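Side-chain contacts in alpha-ketoglutarate-dependent non-heme iron oxygenase EasH (PDB 5M0T), which acts as an iron(II)- and 2-oxoglutarate-dependent oxidase in the biosynthesis of the ergot alkaloid cycloclavine: residues A[23-28]-A[102-107]; A[49-54]-A[82-87]; A[246-249]-A[255-258]; A[261-266]-A[271-276]. All coordinates share one frame; numbering follows the deposited sequence.

Interaction 1. Residues A[23-28]-A[102-107]; sequences AIFQVL and KRLFGP
Phe25 lays one face of its ring against Arg103, and between residues 23-28 and 102-107 most of the contact is made by this ring. CB of Arg103 stands 3.7 Å from the centroid of the Phe25 ring, only 4° off the ring normal, a CH-pi contact over the middle of the face. The arginine chain then runs back along the ring toward its root, with Arg103 CD 3.8 Å from Phe25 CB. Its guanidinium plane is turned 42° from the ring, so the two flat groups do not stack, and the charged end is held instead by a salt bridge from NH2 to Asp21. Arginine suits this border position because its methylenes can cover an aromatic face while the charge stays in polar surroundings. With CG of Phe25 anti to the backbone N (chi1 -171°), the ring reaches across to the neighbouring helix, where its outer rim nears the main chain, CE1 lying 3.7 Å from Leu104 N. Leu104 closes the edge: its CD1 sits in the ring plane, 3.9 Å from Phe25 CE1. This packing joins helix 21-31 to helix 95-105, where Phe25 also touches Leu100, while Leu28 and Leu104 both rest on Leu153 of strand 152-158.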
loop_
_atom_site.group_PDB
_atom_site.type_symbol
_atom_site.label_atom_id
_atom_site.label_comp_id
_atom_site.label_asym_id
_atom_site.label_seq_id
_atom_site.Cartn_x
_atom_site.Cartn_y
_atom_site.Cartn_z
ATOM N N ALA A 23 2.516 6.059 28.579
ATOM C CA ALA A 23 2.819 7.439 28.929
ATOM C C ALA A 23 3.264 8.233 27.711
ATOM O O ALA A 23 2.865 9.367 27.545
ATOM C CB ALA A 23 3.879 7.479 30.012
ATOM N N ILE A 24 4.064 7.623 26.850
ATOM C CA ILE A 24 4.533 8.279 25.625
ATOM C C ILE A 24 3.378 8.478 24.639
ATOM O O ILE A 24 3.261 9.557 24.010
ATOM C CB ILE A 24 5.698 7.492 24.980
ATOM C CG1 ILE A 24 6.908 7.543 25.921
ATOM C CG2 ILE A 24 6.068 8.070 23.613
ATOM C CD1 ILE A 24 8.014 6.578 25.604
ATOM N N PHE A 25 2.518 7.463 24.522
ATOM C CA PHE A 25 1.368 7.561 23.645
ATOM C C PHE A 25 0.401 8.666 24.044
ATOM O O PHE A 25 -0.197 9.300 23.168
ATOM C CB PHE A 25 0.611 6.241 23.510
ATOM C CG PHE A 25 -0.457 6.285 22.436
ATOM C CD1 PHE A 25 -0.089 6.407 21.092
ATOM C CD2 PHE A 25 -1.809 6.244 22.762
ATOM C CE1 PHE A 25 -1.049 6.469 20.098
ATOM C CE2 PHE A 25 -2.774 6.302 21.777
ATOM C CZ PHE A 25 -2.398 6.424 20.436
ATOM N N GLN A 26 0.266 8.904 25.346
ATOM C CA GLN A 26 -0.633 9.938 25.847
ATOM C C GLN A 26 -0.189 11.349 25.417
ATOM O O GLN A 26 -1.010 12.123 24.940
ATOM C CB GLN A 26 -0.745 9.852 27.358
ATOM C CG GLN A 26 -1.840 10.707 27.944
ATOM C CD GLN A 26 -1.931 10.572 29.466
ATOM O OE1 GLN A 26 -1.815 9.479 30.025
ATOM N NE2 GLN A 26 -2.148 11.694 30.137
ATOM N N VAL A 27 1.100 11.662 25.582
ATOM C CA VAL A 27 1.632 12.951 25.131
ATOM C C VAL A 27 1.488 13.093 23.602
ATOM O O VAL A 27 1.181 14.171 23.102
ATOM C CB VAL A 27 3.113 13.171 25.544
ATOM C CG1 VAL A 27 3.615 14.525 25.036
ATOM C CG2 VAL A 27 3.267 13.102 27.056
ATOM N N LEU A 28 1.695 11.994 22.878
ATOM C CA LEU A 28 1.532 11.965 21.424
ATOM C C LEU A 28 0.097 12.305 20.994
ATOM O O LEU A 28 -0.094 13.076 20.067
ATOM C CB LEU A 28 1.954 10.599 20.866
ATOM C CG LEU A 28 2.069 10.472 19.353
ATOM C CD1 LEU A 28 3.209 11.338 18.842
ATOM C CD2 LEU A 28 2.273 9.023 18.933
ATOM N N LYS A 102 1.231 -0.249 17.689
ATOM C CA LYS A 102 -0.005 -0.970 17.990
ATOM C C LYS A 102 -1.097 -0.034 18.485
ATOM O O LYS A 102 -2.242 -0.179 18.105
ATOM C CB LYS A 102 0.218 -2.073 19.027
ATOM C CG LYS A 102 0.877 -3.319 18.461
ATOM C CD LYS A 102 1.051 -4.384 19.531
ATOM C CE LYS A 102 2.080 -5.422 19.124
ATOM N NZ LYS A 102 2.574 -6.108 20.348
ATOM N N ARG A 103 -0.730 0.933 19.320
ATOM C CA ARG A 103 -1.687 1.903 19.830
ATOM C C ARG A 103 -2.146 2.909 18.776
ATOM O O ARG A 103 -3.311 3.246 18.737
ATOM C CB ARG A 103 -1.114 2.647 21.026
ATOM C CG ARG A 103 -1.182 1.844 22.302
ATOM C CD ARG A 103 -0.483 2.552 23.442
ATOM N NE ARG A 103 0.150 1.580 24.321
ATOM C CZ ARG A 103 -0.506 0.787 25.165
ATOM N NH1 ARG A 103 -1.837 0.857 25.312
ATOM N NH2 ARG A 103 0.190 -0.077 25.899
ATOM N N LEU A 104 -1.233 3.410 17.951
ATOM C CA LEU A 104 -1.610 4.388 16.921
ATOM C C LEU A 104 -2.460 3.746 15.822
ATOM O O LEU A 104 -3.526 4.268 15.467
ATOM C CB LEU A 104 -0.389 5.068 16.314
ATOM C CG LEU A 104 -0.702 6.323 15.480
ATOM C CD1 LEU A 104 -1.186 7.472 16.357
ATOM C CD2 LEU A 104 0.544 6.723 14.684
ATOM N N PHE A 105 -2.000 2.604 15.318
ATOM C CA PHE A 105 -2.583 1.990 14.133
ATOM C C PHE A 105 -3.649 0.933 14.390
ATOM O O PHE A 105 -4.480 0.680 13.522
ATOM C CB PHE A 105 -1.469 1.401 13.265
ATOM C CG PHE A 105 -0.472 2.418 12.796
ATOM C CD1 PHE A 105 -0.872 3.499 12.039
ATOM C CD2 PHE A 105 0.869 2.286 13.100
ATOM C CE1 PHE A 105 0.052 4.441 11.591
ATOM C CE2 PHE A 105 1.797 3.223 12.650
ATOM C CZ PHE A 105 1.390 4.308 11.896
ATOM N N GLY A 106 -3.629 0.300 15.557
ATOM C CA GLY A 106 -4.587 -0.745 15.877
ATOM C C GLY A 106 -6.048 -0.371 15.700
ATOM O O GLY A 106 -6.814 -1.164 15.151
ATOM N N PRO A 107 -6.465 0.818 16.175
ATOM C CA PRO A 107 -7.906 1.142 16.121
ATOM C C PRO A 107 -8.526 1.251 14.711
ATOM O O PRO A 107 -9.552 0.621 14.458
ATOM C CB PRO A 107 -7.995 2.475 16.863
ATOM C CG PRO A 107 -6.850 2.426 17.817
ATOM C CD PRO A 107 -5.745 1.736 17.070
#

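Interaction 2. Residues A[49-54]-A[82-87]; sequences NGEIDP and LFSKLF
The carboxylate of Glu51, reaching out from helix 42-52, receives the first turn of helix 85-91, whose N-cap residue is Ser84. Three donors converge on it. Leu86 N gives OE1 of Glu51 a 3.1 Å bond that is nearly straight (163°) and uses the syn lone pair, while Lys85 N reaches Glu51 OE2 at 3.2 Å with a more bent geometry, on the syn side but tilted out of the carboxylate plane. The hydroxyl of Ser84 comes from above that plane and donates to Glu51 OE1 over 2.7 Å. OE1 thus accepts two of the three bonds, and together they should fix the rotation of the carboxylate.

Glu51 suits this place by length and charge: CG lies anti to the carbonyl carbon and the chain extends beyond it, carrying the acid to the backbone N-H groups of the first turn. Its negative charge there probably interacts favourably with the helix dipole. Lys85 sends its amino group to a salt bridge with Asp89, leaving its CB and N-H to Glu51. Leu86 turns toward the facing helix and packs on Arg47 and Phe48. Serine serves twice at the cap, because with OG anti to its own backbone N (chi1 -177°) the hydroxyl that donates to Glu51 also accepts from Phe87 N, the capping bond, at 3.1 Å and 152°.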
loop_
_atom_site.group_PDB
_atom_site.type_symbol
_atom_site.label_atom_id
_atom_site.label_comp_id
_atom_site.label_asym_id
_atom_site.label_seq_id
_atom_site.Cartn_x
_atom_site.Cartn_y
_atom_site.Cartn_z
ATOM N N ASN A 49 25.995 4.370 13.374
ATOM C CA ASN A 49 26.873 5.280 12.612
ATOM C C ASN A 49 28.015 4.551 11.903
ATOM O O ASN A 49 28.262 4.813 10.728
ATOM C CB ASN A 49 27.429 6.406 13.502
ATOM C CG ASN A 49 26.413 7.516 13.748
ATOM O OD1 ASN A 49 25.549 7.785 12.914
ATOM N ND2 ASN A 49 26.508 8.158 14.907
ATOM N N GLY A 50 28.687 3.634 12.606
ATOM C CA GLY A 50 29.736 2.801 12.007
ATOM C C GLY A 50 29.277 2.064 10.755
ATOM O O GLY A 50 29.962 2.096 9.733
ATOM N N GLU A 51 28.107 1.423 10.839
ATOM C CA GLU A 51 27.491 0.714 9.700
ATOM C C GLU A 51 27.100 1.649 8.540
ATOM O O GLU A 51 27.263 1.300 7.371
ATOM C CB GLU A 51 26.244 -0.081 10.155
ATOM C CG GLU A 51 26.537 -1.269 11.071
ATOM C CD GLU A 51 25.366 -2.252 11.214
ATOM O OE1 GLU A 51 24.242 -1.847 11.617
ATOM O OE2 GLU A 51 25.581 -3.454 10.922
ATOM N N ILE A 52 26.572 2.822 8.879
ATOM C CA ILE A 52 26.029 3.776 7.894
ATOM C C ILE A 52 27.096 4.555 7.104
ATOM O O ILE A 52 26.943 4.744 5.892
ATOM C CB ILE A 52 25.047 4.766 8.583
ATOM C CG1 ILE A 52 23.764 4.029 8.976
ATOM C CG2 ILE A 52 24.716 5.978 7.712
ATOM C CD1 ILE A 52 23.041 3.322 7.845
ATOM N N ASP A 53 28.152 4.993 7.786
ATOM C CA ASP A 53 29.139 5.933 7.212
ATOM C C ASP A 53 29.486 5.703 5.722
ATOM O O ASP A 53 29.232 6.589 4.898
ATOM C CB ASP A 53 30.420 5.997 8.080
ATOM C CG ASP A 53 30.207 6.747 9.417
ATOM O OD1 ASP A 53 31.088 6.620 10.295
ATOM O OD2 ASP A 53 29.176 7.444 9.612
ATOM N N PRO A 54 29.984 4.501 5.361
ATOM C CA PRO A 54 30.499 4.333 3.999
ATOM C C PRO A 54 29.493 4.346 2.822
ATOM O O PRO A 54 29.950 4.344 1.677
ATOM C CB PRO A 54 31.225 2.973 4.061
ATOM C CG PRO A 54 31.318 2.621 5.512
ATOM C CD PRO A 54 30.113 3.249 6.127
ATOM N N LEU A 82 18.884 -2.843 3.909
ATOM C CA LEU A 82 19.942 -3.363 3.035
ATOM C C LEU A 82 21.350 -3.089 3.571
ATOM O O LEU A 82 22.278 -3.814 3.237
ATOM C CB LEU A 82 19.810 -2.772 1.619
ATOM C CG LEU A 82 19.819 -3.807 0.487
ATOM C CD1 LEU A 82 19.566 -3.072 -0.823
ATOM C CD2 LEU A 82 21.101 -4.642 0.419
ATOM N N PHE A 83 21.498 -2.062 4.414
ATOM C CA PHE A 83 22.809 -1.553 4.837
ATOM C C PHE A 83 23.141 -1.713 6.328
ATOM O O PHE A 83 24.303 -1.550 6.700
ATOM C CB PHE A 83 22.937 -0.081 4.446
ATOM C CG PHE A 83 22.624 0.189 2.993
ATOM C CD1 PHE A 83 23.507 -0.202 1.989
ATOM C CD2 PHE A 83 21.440 0.827 2.619
ATOM C CE1 PHE A 83 23.233 0.037 0.650
ATOM C CE2 PHE A 83 21.155 1.066 1.272
ATOM C CZ PHE A 83 22.060 0.679 0.290
ATOM N N SER A 84 22.157 -2.057 7.168
ATOM C CA SER A 84 22.335 -2.050 8.629
ATOM C C SER A 84 21.727 -3.262 9.347
ATOM O O SER A 84 20.505 -3.431 9.394
ATOM C CB SER A 84 21.741 -0.775 9.220
ATOM O OG SER A 84 21.963 -0.715 10.615
ATOM N N LYS A 85 22.602 -4.086 9.918
ATOM C CA LYS A 85 22.221 -5.217 10.758
ATOM C C LYS A 85 21.489 -4.742 12.005
ATOM O O LYS A 85 20.491 -5.350 12.412
ATOM C CB LYS A 85 23.462 -6.042 11.147
ATOM C CG LYS A 85 23.166 -7.414 11.755
ATOM C CD LYS A 85 24.455 -8.203 11.946
ATOM C CE LYS A 85 24.256 -9.393 12.873
ATOM N NZ LYS A 85 23.068 -10.215 12.510
ATOM N N LEU A 86 21.975 -3.652 12.592
ATOM C CA LEU A 86 21.341 -3.047 13.754
ATOM C C LEU A 86 19.899 -2.593 13.446
ATOM O O LEU A 86 19.017 -2.700 14.305
ATOM C CB LEU A 86 22.198 -1.885 14.275
ATOM C CG LEU A 86 21.780 -1.227 15.604
ATOM C CD1 LEU A 86 23.017 -0.772 16.390
ATOM C CD2 LEU A 86 20.787 -0.068 15.413
ATOM N N PHE A 87 19.656 -2.106 12.230
ATOM C CA PHE A 87 18.300 -1.752 11.806
ATOM C C PHE A 87 17.419 -3.011 11.738
ATOM O O PHE A 87 16.359 -3.084 12.352
ATOM C CB PHE A 87 18.331 -1.052 10.441
ATOM C CG PHE A 87 17.036 -0.452 10.043
ATOM C CD1 PHE A 87 16.050 -1.223 9.437
ATOM C CD2 PHE A 87 16.804 0.895 10.251
ATOM C CE1 PHE A 87 14.835 -0.665 9.086
ATOM C CE2 PHE A 87 15.600 1.461 9.888
ATOM C CZ PHE A 87 14.607 0.685 9.310
#

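Interaction 3. Residues A[246-249]-A[255-258]; sequences ELVE and AQKM
Gln256 extends its side chain from helix 253-258 to Val248 of helix 245-248. Its CB sets the direction: CG is anti to the carbonyl carbon (chi1 -67°), and from there the chain is extended, so that the amide comes nearer the other segment than the CB bond alone would suggest. CG is the first atom to touch, 3.9 Å from Val248 CG1 and 3.6 Å from Val248 O. CD follows over the same methyl, 4.1 Å from CG1 of Val248. At the tip the amide divides its work. NE2 donates to Val248 O across 2.9 Å, with an N-H...O angle of 176°. The carbonyl oxygen lies in the amide plane of Gln256, but the donor itself stands 53° above the carbonyl plane of Val248, so the bond is straight at the hydrogen and not directed at a lone pair of the oxygen. NE2 also donates to Lys286 O, while OE1 accepts from Arg262 NH2.

Valine suits the facing position because a methyl of its branched side chain offers an apolar surface to the glutamine methylenes. Glutamine combines a flexible aliphatic stem with a donor and an acceptor at its end. The contact gives the amide nitrogen one of its acceptors, while Arg262 serves the oxygen, so both ends of this buried amide are satisfied, and one short helix is tied to the next by a neutral bond instead of a charge pair.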
loop_
_atom_site.group_PDB
_atom_site.type_symbol
_atom_site.label_atom_id
_atom_site.label_comp_id
_atom_site.label_asym_id
_atom_site.label_seq_id
_atom_site.Cartn_x
_atom_site.Cartn_y
_atom_site.Cartn_z
ATOM N N GLU A 246 17.867 -13.955 0.658
ATOM C CA GLU A 246 18.949 -14.381 1.569
ATOM C C GLU A 246 19.088 -13.477 2.806
ATOM O O GLU A 246 19.231 -13.968 3.923
ATOM C CB GLU A 246 20.278 -14.500 0.790
ATOM C CG GLU A 246 21.603 -14.412 1.565
ATOM C CD GLU A 246 22.318 -13.058 1.416
ATOM O OE1 GLU A 246 23.557 -13.060 1.249
ATOM O OE2 GLU A 246 21.661 -11.989 1.453
ATOM N N LEU A 247 19.020 -12.164 2.601
ATOM C CA LEU A 247 19.120 -11.190 3.705
ATOM C C LEU A 247 17.859 -11.186 4.595
ATOM O O LEU A 247 17.959 -11.147 5.818
ATOM C CB LEU A 247 19.392 -9.786 3.152
ATOM C CG LEU A 247 19.866 -8.696 4.107
ATOM C CD1 LEU A 247 21.214 -9.054 4.731
ATOM C CD2 LEU A 247 19.943 -7.331 3.399
ATOM N N VAL A 248 16.688 -11.239 3.970
ATOM C CA VAL A 248 15.423 -11.269 4.700
ATOM C C VAL A 248 15.353 -12.466 5.656
ATOM O O VAL A 248 14.882 -12.334 6.785
ATOM C CB VAL A 248 14.211 -11.234 3.731
ATOM C CG1 VAL A 248 12.894 -11.495 4.457
ATOM C CG2 VAL A 248 14.147 -9.891 3.010
ATOM N N GLU A 249 15.868 -13.609 5.214
ATOM C CA GLU A 249 15.854 -14.840 6.021
ATOM C C GLU A 249 16.772 -14.830 7.254
ATOM O O GLU A 249 16.687 -15.758 8.072
ATOM C CB GLU A 249 16.124 -16.070 5.141
ATOM C CG GLU A 249 15.013 -16.299 4.127
ATOM C CD GLU A 249 15.157 -17.574 3.326
ATOM O OE1 GLU A 249 16.292 -17.962 2.969
ATOM O OE2 GLU A 249 14.111 -18.207 3.064
ATOM N N ALA A 255 10.395 -8.646 12.305
ATOM C CA ALA A 255 11.179 -7.740 11.462
ATOM C C ALA A 255 10.900 -7.979 9.973
ATOM O O ALA A 255 10.786 -7.015 9.209
ATOM C CB ALA A 255 12.668 -7.847 11.763
ATOM N N GLN A 256 10.755 -9.244 9.575
ATOM C CA GLN A 256 10.376 -9.586 8.188
ATOM C C GLN A 256 9.056 -8.934 7.776
ATOM O O GLN A 256 8.927 -8.429 6.660
ATOM C CB GLN A 256 10.272 -11.099 7.993
ATOM C CG GLN A 256 11.593 -11.844 8.093
ATOM C CD GLN A 256 11.450 -13.333 7.826
ATOM O OE1 GLN A 256 10.402 -13.920 8.059
ATOM N NE2 GLN A 256 12.511 -13.944 7.319
ATOM N N LYS A 257 8.090 -8.943 8.691
ATOM C CA LYS A 257 6.795 -8.339 8.463
ATOM C C LYS A 257 6.873 -6.821 8.283
ATOM O O LYS A 257 6.125 -6.272 7.482
ATOM C CB LYS A 257 5.865 -8.672 9.616
ATOM C CG LYS A 257 4.417 -8.264 9.430
ATOM C CD LYS A 257 3.591 -8.802 10.593
ATOM C CE LYS A 257 2.175 -8.259 10.552
ATOM N NZ LYS A 257 1.409 -8.589 11.788
ATOM N N MET A 258 7.761 -6.165 9.030
ATOM C CA MET A 258 7.955 -4.718 8.923
ATOM C C MET A 258 8.521 -4.311 7.557
ATOM O O MET A 258 8.111 -3.305 7.001
ATOM C CB MET A 258 8.906 -4.196 10.013
ATOM C CG MET A 258 8.429 -4.344 11.452
ATOM S SD MET A 258 6.805 -3.646 11.714
ATOM C CE MET A 258 5.761 -5.098 11.528
#

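Interaction 4. Residues A[261-266]-A[271-276]; sequences WRTVSA and IWTYDL
Val264 and Ile271 form the apolar centre of this two-stranded hairpin, their side chains on the same face and CG2 of Val264 3.7 Å from CG1 of Ile271. Both are beta-branched, which suits extended chain. In Ile271, CG1 lies between the backbone N and the carbonyl carbon (chi1 65°), and the chain continues to CD1, which meets Ala266 CB at 4.1 Å; the small side chain of alanine offers one methyl to it. The backbones are joined as an antiparallel hydrogen-bonded pair, Val264 N to Ile271 O at 3.1 Å and Ile271 N to Val264 O at 2.9 Å. Farther out, Thr263 OG1 donates to Trp272 O over 2.9 Å, from 39° above the carbonyl plane, and the same hydroxyl accepts from Leu279 N, a double role that suits threonine. The indole of Trp272 presents its edge to Arg262 O, 3.6 Å from CD1, while its NE1 bonds Gly260 O. Beyond the hairpin, Trp272 meets Trp272 of the second subunit, and Asp275 forms a salt bridge with Lys57 of that subunit. Within the chain, helix 253-258 packs on Arg262 and Val264, and helix 279-282 on Arg262, Trp272 and Tyr274.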
loop_
_atom_site.group_PDB
_atom_site.type_symbol
_atom_site.label_atom_id
_atom_site.label_comp_id
_atom_site.label_asym_id
_atom_site.label_seq_id
_atom_site.Cartn_x
_atom_site.Cartn_y
_atom_site.Cartn_z
ATOM N N TRP A 261 7.869 -8.500 3.724
ATOM C CA TRP A 261 7.941 -9.898 3.279
ATOM C C TRP A 261 6.962 -10.865 3.987
ATOM O O TRP A 261 7.069 -12.089 3.809
ATOM C CB TRP A 261 9.380 -10.395 3.394
ATOM C CG TRP A 261 10.218 -9.995 2.233
ATOM C CD1 TRP A 261 10.741 -8.764 1.987
ATOM C CD2 TRP A 261 10.619 -10.826 1.149
ATOM N NE1 TRP A 261 11.451 -8.777 0.822
ATOM C CE2 TRP A 261 11.395 -10.028 0.278
ATOM C CE3 TRP A 261 10.402 -12.170 0.828
ATOM C CZ2 TRP A 261 11.956 -10.520 -0.898
ATOM C CZ3 TRP A 261 10.970 -12.669 -0.353
ATOM C CH2 TRP A 261 11.738 -11.836 -1.203
ATOM N N ARG A 262 6.000 -10.342 4.750
ATOM C CA ARG A 262 4.927 -11.179 5.298
ATOM C C ARG A 262 3.570 -10.532 5.122
ATOM O O ARG A 262 3.452 -9.335 4.849
ATOM C CB ARG A 262 5.157 -11.496 6.787
ATOM C CG ARG A 262 6.101 -12.654 7.035
ATOM C CD ARG A 262 6.651 -12.684 8.450
ATOM N NE ARG A 262 7.710 -13.680 8.584
ATOM C CZ ARG A 262 7.525 -14.988 8.772
ATOM N NH1 ARG A 262 6.311 -15.537 8.847
ATOM N NH2 ARG A 262 8.583 -15.768 8.870
ATOM N N THR A 263 2.544 -11.360 5.301
ATOM C CA THR A 263 1.167 -10.941 5.194
ATOM C C THR A 263 0.820 -10.062 6.390
ATOM O O THR A 263 1.267 -10.305 7.507
ATOM C CB THR A 263 0.259 -12.176 5.089
ATOM O OG1 THR A 263 0.504 -12.822 3.831
ATOM C CG2 THR A 263 -1.239 -11.835 5.239
ATOM N N VAL A 264 0.033 -9.022 6.120
ATOM C CA VAL A 264 -0.384 -8.033 7.117
ATOM C C VAL A 264 -1.904 -7.994 7.098
ATOM O O VAL A 264 -2.509 -8.219 6.059
ATOM C CB VAL A 264 0.213 -6.630 6.860
ATOM C CG1 VAL A 264 1.690 -6.606 7.188
ATOM C CG2 VAL A 264 -0.013 -6.160 5.421
ATOM N N SER A 265 -2.511 -7.760 8.257
ATOM C CA SER A 265 -3.973 -7.735 8.386
ATOM C C SER A 265 -4.489 -6.298 8.451
ATOM O O SER A 265 -4.129 -5.542 9.352
ATOM C CB SER A 265 -4.436 -8.497 9.636
ATOM O OG SER A 265 -5.866 -8.610 9.639
ATOM N N ALA A 266 -5.327 -5.930 7.489
ATOM C CA ALA A 266 -5.962 -4.614 7.458
ATOM C C ALA A 266 -7.352 -4.785 8.043
ATOM O O ALA A 266 -8.260 -5.209 7.332
ATOM C CB ALA A 266 -6.038 -4.101 6.026
ATOM N N ILE A 271 -3.822 -8.924 3.530
ATOM C CA ILE A 271 -3.260 -8.382 2.301
ATOM C C ILE A 271 -1.753 -8.635 2.257
ATOM O O ILE A 271 -1.145 -8.976 3.280
ATOM C CB ILE A 271 -3.606 -6.877 2.121
ATOM C CG1 ILE A 271 -2.979 -6.003 3.204
ATOM C CG2 ILE A 271 -5.119 -6.683 2.104
ATOM C CD1 ILE A 271 -3.288 -4.534 3.014
ATOM N N TRP A 272 -1.174 -8.470 1.062
ATOM C CA TRP A 272 0.205 -8.870 0.778
ATOM C C TRP A 272 0.346 -10.395 0.970
ATOM O O TRP A 272 1.112 -10.886 1.793
ATOM C CB TRP A 272 1.188 -8.068 1.633
ATOM C CG TRP A 272 2.506 -7.821 0.992
ATOM C CD1 TRP A 272 3.726 -8.232 1.439
ATOM C CD2 TRP A 272 2.751 -7.058 -0.202
ATOM N NE1 TRP A 272 4.719 -7.779 0.593
ATOM C CE2 TRP A 272 4.145 -7.047 -0.414
ATOM C CE3 TRP A 272 1.926 -6.359 -1.095
ATOM C CZ2 TRP A 272 4.729 -6.407 -1.508
ATOM C CZ3 TRP A 272 2.514 -5.710 -2.174
ATOM C CH2 TRP A 272 3.902 -5.737 -2.369
ATOM N N THR A 273 -0.407 -11.118 0.156
ATOM C CA THR A 273 -0.534 -12.553 0.241
ATOM C C THR A 273 0.100 -13.264 -0.953
ATOM O O THR A 273 0.456 -12.636 -1.948
ATOM C CB THR A 273 -2.023 -12.894 0.266
ATOM O OG1 THR A 273 -2.607 -12.508 -0.977
ATOM C CG2 THR A 273 -2.731 -12.145 1.411
ATOM N N TYR A 274 0.271 -14.579 -0.817
ATOM C CA TYR A 274 0.558 -15.471 -1.938
ATOM C C TYR A 274 -0.687 -16.294 -2.160
ATOM O O TYR A 274 -1.123 -17.010 -1.258
ATOM C CB TYR A 274 1.723 -16.405 -1.633
ATOM C CG TYR A 274 1.927 -17.447 -2.707
ATOM C CD1 TYR A 274 2.442 -17.096 -3.931
ATOM C CD2 TYR A 274 1.573 -18.775 -2.507
ATOM C CE1 TYR A 274 2.645 -18.042 -4.928
ATOM C CE2 TYR A 274 1.746 -19.727 -3.498
ATOM C CZ TYR A 274 2.294 -19.355 -4.707
ATOM O OH TYR A 274 2.485 -20.286 -5.702
ATOM N N ASP A 275 -1.262 -16.181 -3.349
ATOM C CA ASP A 275 -2.487 -16.878 -3.706
ATOM C C ASP A 275 -3.657 -16.591 -2.742
ATOM O O ASP A 275 -4.491 -17.463 -2.500
ATOM C CB ASP A 275 -2.186 -18.385 -3.774
ATOM C CG ASP A 275 -3.181 -19.154 -4.611
ATOM O OD1 ASP A 275 -4.019 -18.545 -5.319
ATOM O OD2 ASP A 275 -3.113 -20.394 -4.555
ATOM N N LEU A 276 -3.693 -15.376 -2.189
ATOM C CA LEU A 276 -4.674 -14.974 -1.158
ATOM C C LEU A 276 -4.501 -15.631 0.234
ATOM O O LEU A 276 -5.239 -15.307 1.159
ATOM C CB LEU A 276 -6.111 -15.167 -1.667
ATOM C CG LEU A 276 -6.436 -14.522 -3.019
ATOM C CD1 LEU A 276 -7.840 -14.888 -3.456
ATOM C CD2 LEU A 276 -6.296 -13.000 -2.955
#

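Overall arrangement
Along the chain, interaction 2 falls between the two halves of interaction 1, while interactions 3 and 4 follow in series. Interactions 1 and 2 lie on opposite sides of the chain's centre, about 29 Å apart between centres, and pack helices on the main beta-sheet of the cupin-type fold; none of the residues of the iron and 2-oxoglutarate sites takes part in the four contacts. Interactions 3 and 4, with centres about 14 Å apart, touch directly: Gln256 meets Arg262, and Val248 packs on Trp261, so helices 245-248 and 253-258 connect directly to the hairpin. Leu247 joins interaction 3 to interaction 2 through Leu82. Interactions 2 and 4 both reach the second subunit, where Leu82 and Phe83 pack on its Tyr274, linking these local contacts to the dimer.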